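Local coordinates for alpha-1,4-endofucoidanase (Mariniflexile fucanivorans, PDB 6DLH), which hydrolyses alpha-1,4-fucosidic linkages within fucoidan, a sulfated algal polysaccharide, with retention of configuration, as a family GH107 endo-enzyme, at residues Ser283-Gly293 / Arg332-Phe343. Numbering follows the deposited sequence.
Sequences SATLFDDYTFG and RTWNDNVVAHFF. With CA (calcium ion), chain E.
Asp289, Tyr290 and Thr291 meet Val339 and His341 where the parallel sheet of the catalytic domain closes on itself, consistent with the barrel that GH107 shares with GH29. The pairing is parallel and brief: Val339 N reaches Asp289 O at 3.1 Å, and Val339 O takes Thr291 N. Since Asp289 and Tyr290 also bond through their backbones to Ile267 in strand 266-269, this loop joins the two outermost strands.

Past this single bridge Thr291 holds on with its side chain, OG1 accepting from His341 N at 2.8 Å. His341 has CG anti to its backbone N (chi1 158°), which turns the ND1 edge of the imidazole toward the carbonyl of Thr291; there ND1 donates to Thr291 O at 2.7 Å, nearly in the ring plane, while NE2 is held by Thr379. The edge of Tyr290, through CD2 and CE2, stands on one imidazole face, T-shaped with planes at 86° and centroids 4.9 Å apart. A leucine in place of His341 would probably leave Thr291 O and Thr379 OG1 without their imidazole mates and Tyr290 resting on a poorer surface. Beyond it, Phe343 N bonds to Gly293 O at 2.8 Å.

At the other end residues 332-336 curl round a calcium ion, bound by Arg332 O, Asn335 OD1, Asp336 OD1 and a water, with Phe327 and Asp330 completing the protein ligands. Leu286 CD2 sits over the six-membered ring of Trp334, 3.8 Å from its centroid, and Asn335 CB packs on the opposite face. One water bridges Ser283 OG and Ala284 O to Arg332 NH1 and Asn335 ND2, tying two calcium-binding residues to the 283-293 loop; Arg332 NH2 bonds to Ala241 O.

Backbone bonds and Thr291 OG1 thus hold the barrel seam, and bonds at both nitrogens fix the His341 ring's rotation, whereas the calcium end relies on apolar contacts and water.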
# COMPACT_ATOMS: atom_id res chain seq x y z
N SER A 283 -24.47 17.00 3.97
CA SER A 283 -23.99 18.34 4.30
C SER A 283 -22.63 18.29 5.00
O SER A 283 -22.32 17.36 5.74
CB SER A 283 -25.00 19.06 5.14
OG SER A 283 -24.80 20.46 5.05
N ALA A 284 -21.82 19.32 4.75
CA ALA A 284 -20.50 19.44 5.35
C ALA A 284 -20.61 19.57 6.87
O ALA A 284 -21.44 20.33 7.38
CB ALA A 284 -19.79 20.64 4.75
N THR A 285 -19.76 18.83 7.58
CA THR A 285 -19.49 19.13 8.98
C THR A 285 -18.59 20.37 9.01
O THR A 285 -18.26 20.93 7.97
CB THR A 285 -18.83 17.96 9.72
OG1 THR A 285 -17.53 17.75 9.16
CG2 THR A 285 -19.66 16.70 9.69
N LEU A 286 -18.20 20.79 10.22
CA LEU A 286 -17.32 21.93 10.37
C LEU A 286 -15.90 21.56 9.95
O LEU A 286 -15.02 22.42 9.90
CB LEU A 286 -17.37 22.42 11.83
CG LEU A 286 -18.67 23.09 12.27
CD1 LEU A 286 -18.83 23.03 13.78
CD2 LEU A 286 -18.75 24.53 11.78
N PHE A 287 -15.68 20.28 9.62
CA PHE A 287 -14.32 19.78 9.45
C PHE A 287 -14.11 19.16 8.06
O PHE A 287 -13.03 18.66 7.78
CB PHE A 287 -13.93 18.88 10.63
CG PHE A 287 -14.05 19.58 11.96
CD1 PHE A 287 -13.13 20.54 12.35
CD2 PHE A 287 -15.12 19.31 12.81
CE1 PHE A 287 -13.26 21.20 13.56
CE2 PHE A 287 -15.25 19.98 14.02
CZ PHE A 287 -14.32 20.92 14.39
N ASP A 288 -15.13 19.25 7.20
CA ASP A 288 -15.05 18.80 5.81
C ASP A 288 -14.51 19.92 4.93
O ASP A 288 -15.09 21.00 4.87
CB ASP A 288 -16.42 18.35 5.30
CG ASP A 288 -16.84 16.97 5.77
OD1 ASP A 288 -16.20 15.98 5.32
OD2 ASP A 288 -17.79 16.89 6.56
N ASP A 289 -13.40 19.65 4.23
CA ASP A 289 -12.88 20.55 3.22
C ASP A 289 -13.45 20.16 1.86
O ASP A 289 -13.55 20.99 0.97
CB ASP A 289 -11.35 20.56 3.18
CG ASP A 289 -10.71 21.09 4.46
OD1 ASP A 289 -10.75 22.32 4.65
OD2 ASP A 289 -10.19 20.27 5.23
N TYR A 290 -13.80 18.87 1.72
CA TYR A 290 -14.44 18.37 0.51
C TYR A 290 -15.42 17.26 0.86
O TYR A 290 -15.38 16.70 1.96
CB TYR A 290 -13.40 17.92 -0.53
CG TYR A 290 -12.58 16.70 -0.18
CD1 TYR A 290 -11.62 16.74 0.83
CD2 TYR A 290 -12.71 15.53 -0.91
CE1 TYR A 290 -10.84 15.63 1.13
CE2 TYR A 290 -11.93 14.41 -0.62
CZ TYR A 290 -10.99 14.47 0.39
OH TYR A 290 -10.23 13.37 0.67
N THR A 291 -16.31 16.96 -0.09
CA THR A 291 -17.29 15.90 0.10
C THR A 291 -16.63 14.56 -0.19
O THR A 291 -16.00 14.39 -1.23
CB THR A 291 -18.53 16.10 -0.79
OG1 THR A 291 -18.13 16.07 -2.16
CG2 THR A 291 -19.23 17.41 -0.49
N PHE A 292 -16.80 13.62 0.75
CA PHE A 292 -16.35 12.25 0.57
C PHE A 292 -16.90 11.71 -0.75
O PHE A 292 -16.16 11.13 -1.56
CB PHE A 292 -16.78 11.39 1.76
CG PHE A 292 -16.13 10.03 1.83
CD1 PHE A 292 -16.65 8.96 1.12
CD2 PHE A 292 -15.01 9.82 2.62
CE1 PHE A 292 -16.06 7.71 1.20
CE2 PHE A 292 -14.42 8.57 2.69
CZ PHE A 292 -14.94 7.51 1.98
N GLY A 293 -18.21 11.92 -0.95
CA GLY A 293 -18.87 11.73 -2.23
C GLY A 293 -18.99 10.26 -2.64
O GLY A 293 -18.72 9.91 -3.78
N ARG A 332 -26.18 28.32 5.30
CA ARG A 332 -24.93 28.47 6.05
C ARG A 332 -23.86 29.05 5.13
O ARG A 332 -23.66 28.57 4.02
CB ARG A 332 -24.51 27.11 6.61
CG ARG A 332 -25.56 26.42 7.46
CD ARG A 332 -25.19 24.97 7.68
NE ARG A 332 -25.91 24.31 8.77
CZ ARG A 332 -25.63 23.10 9.24
NH1 ARG A 332 -24.63 22.39 8.73
NH2 ARG A 332 -26.35 22.59 10.22
N THR A 333 -23.14 30.08 5.60
CA THR A 333 -22.13 30.75 4.79
C THR A 333 -20.78 30.05 4.91
O THR A 333 -19.95 30.12 4.01
CB THR A 333 -21.92 32.21 5.20
OG1 THR A 333 -21.55 32.23 6.58
CG2 THR A 333 -23.13 33.09 4.95
N TRP A 334 -20.56 29.38 6.04
CA TRP A 334 -19.23 28.95 6.42
C TRP A 334 -18.76 27.77 5.56
O TRP A 334 -17.57 27.44 5.57
CB TRP A 334 -19.18 28.62 7.91
CG TRP A 334 -20.27 27.70 8.37
CD1 TRP A 334 -21.47 28.05 8.92
CD2 TRP A 334 -20.25 26.26 8.33
NE1 TRP A 334 -22.19 26.93 9.23
CE2 TRP A 334 -21.48 25.82 8.88
CE3 TRP A 334 -19.33 25.30 7.89
CZ2 TRP A 334 -21.80 24.46 8.99
CZ3 TRP A 334 -19.65 23.96 8.01
CH2 TRP A 334 -20.86 23.55 8.55
N ASN A 335 -19.69 27.14 4.82
CA ASN A 335 -19.40 25.92 4.08
C ASN A 335 -19.30 26.21 2.58
O ASN A 335 -19.38 25.28 1.77
CB ASN A 335 -20.40 24.80 4.39
CG ASN A 335 -21.82 25.08 3.95
OD1 ASN A 335 -22.09 26.00 3.18
ND2 ASN A 335 -22.76 24.29 4.45
N ASP A 336 -19.11 27.48 2.22
CA ASP A 336 -19.29 27.92 0.85
C ASP A 336 -18.06 27.62 -0.01
O ASP A 336 -18.12 27.80 -1.23
CB ASP A 336 -19.66 29.40 0.78
CG ASP A 336 -21.15 29.67 0.93
OD1 ASP A 336 -21.91 28.73 1.28
OD2 ASP A 336 -21.55 30.82 0.67
N ASN A 337 -16.96 27.18 0.61
CA ASN A 337 -15.76 26.88 -0.15
C ASN A 337 -15.49 25.38 -0.18
O ASN A 337 -14.53 24.95 -0.80
CB ASN A 337 -14.53 27.65 0.33
CG ASN A 337 -14.68 29.15 0.16
OD1 ASN A 337 -14.51 29.89 1.13
ND2 ASN A 337 -15.00 29.59 -1.04
N VAL A 338 -16.34 24.59 0.50
CA VAL A 338 -16.24 23.14 0.48
C VAL A 338 -16.36 22.66 -0.97
O VAL A 338 -17.23 23.08 -1.72
CB VAL A 338 -17.29 22.51 1.42
CG1 VAL A 338 -17.32 20.99 1.33
CG2 VAL A 338 -17.07 22.95 2.86
N VAL A 339 -15.42 21.79 -1.38
CA VAL A 339 -15.29 21.41 -2.77
C VAL A 339 -16.13 20.16 -3.05
O VAL A 339 -16.15 19.21 -2.26
CB VAL A 339 -13.81 21.21 -3.14
CG1 VAL A 339 -13.63 20.53 -4.50
CG2 VAL A 339 -13.06 22.55 -3.10
N ALA A 340 -16.83 20.17 -4.19
CA ALA A 340 -17.61 19.02 -4.60
C ALA A 340 -16.65 17.94 -5.11
O ALA A 340 -15.83 18.21 -5.98
CB ALA A 340 -18.60 19.43 -5.66
N HIS A 341 -16.76 16.73 -4.54
CA HIS A 341 -15.87 15.65 -4.92
C HIS A 341 -16.63 14.33 -4.95
O HIS A 341 -17.52 14.10 -4.14
CB HIS A 341 -14.64 15.62 -4.00
CG HIS A 341 -13.95 14.30 -3.94
ND1 HIS A 341 -14.35 13.29 -3.09
CD2 HIS A 341 -12.89 13.82 -4.63
CE1 HIS A 341 -13.57 12.24 -3.25
NE2 HIS A 341 -12.66 12.55 -4.18
N PHE A 342 -16.24 13.45 -5.88
CA PHE A 342 -16.95 12.21 -6.13
C PHE A 342 -15.97 11.05 -5.98
O PHE A 342 -14.82 11.18 -6.41
CB PHE A 342 -17.61 12.30 -7.52
CG PHE A 342 -18.54 11.17 -7.93
CD1 PHE A 342 -19.26 10.45 -6.99
CD2 PHE A 342 -18.72 10.88 -9.27
CE1 PHE A 342 -20.12 9.43 -7.39
CE2 PHE A 342 -19.59 9.87 -9.67
CZ PHE A 342 -20.30 9.15 -8.73
N PHE A 343 -16.42 9.94 -5.37
CA PHE A 343 -15.63 8.72 -5.21
C PHE A 343 -16.30 7.53 -5.90
O PHE A 343 -16.69 6.57 -5.25
CB PHE A 343 -15.35 8.42 -3.73
CG PHE A 343 -14.26 7.41 -3.45
CD1 PHE A 343 -13.48 6.89 -4.47
CD2 PHE A 343 -14.01 7.00 -2.15
CE1 PHE A 343 -12.46 5.98 -4.20
CE2 PHE A 343 -12.98 6.10 -1.88
CZ PHE A 343 -12.22 5.58 -2.90
CA CA E . -23.49 27.42 2.08
O HOH W 1 -22.97 22.22 6.18
O HOH W 2 -23.51 19.66 8.78
O HOH W 3 -24.99 28.81 0.76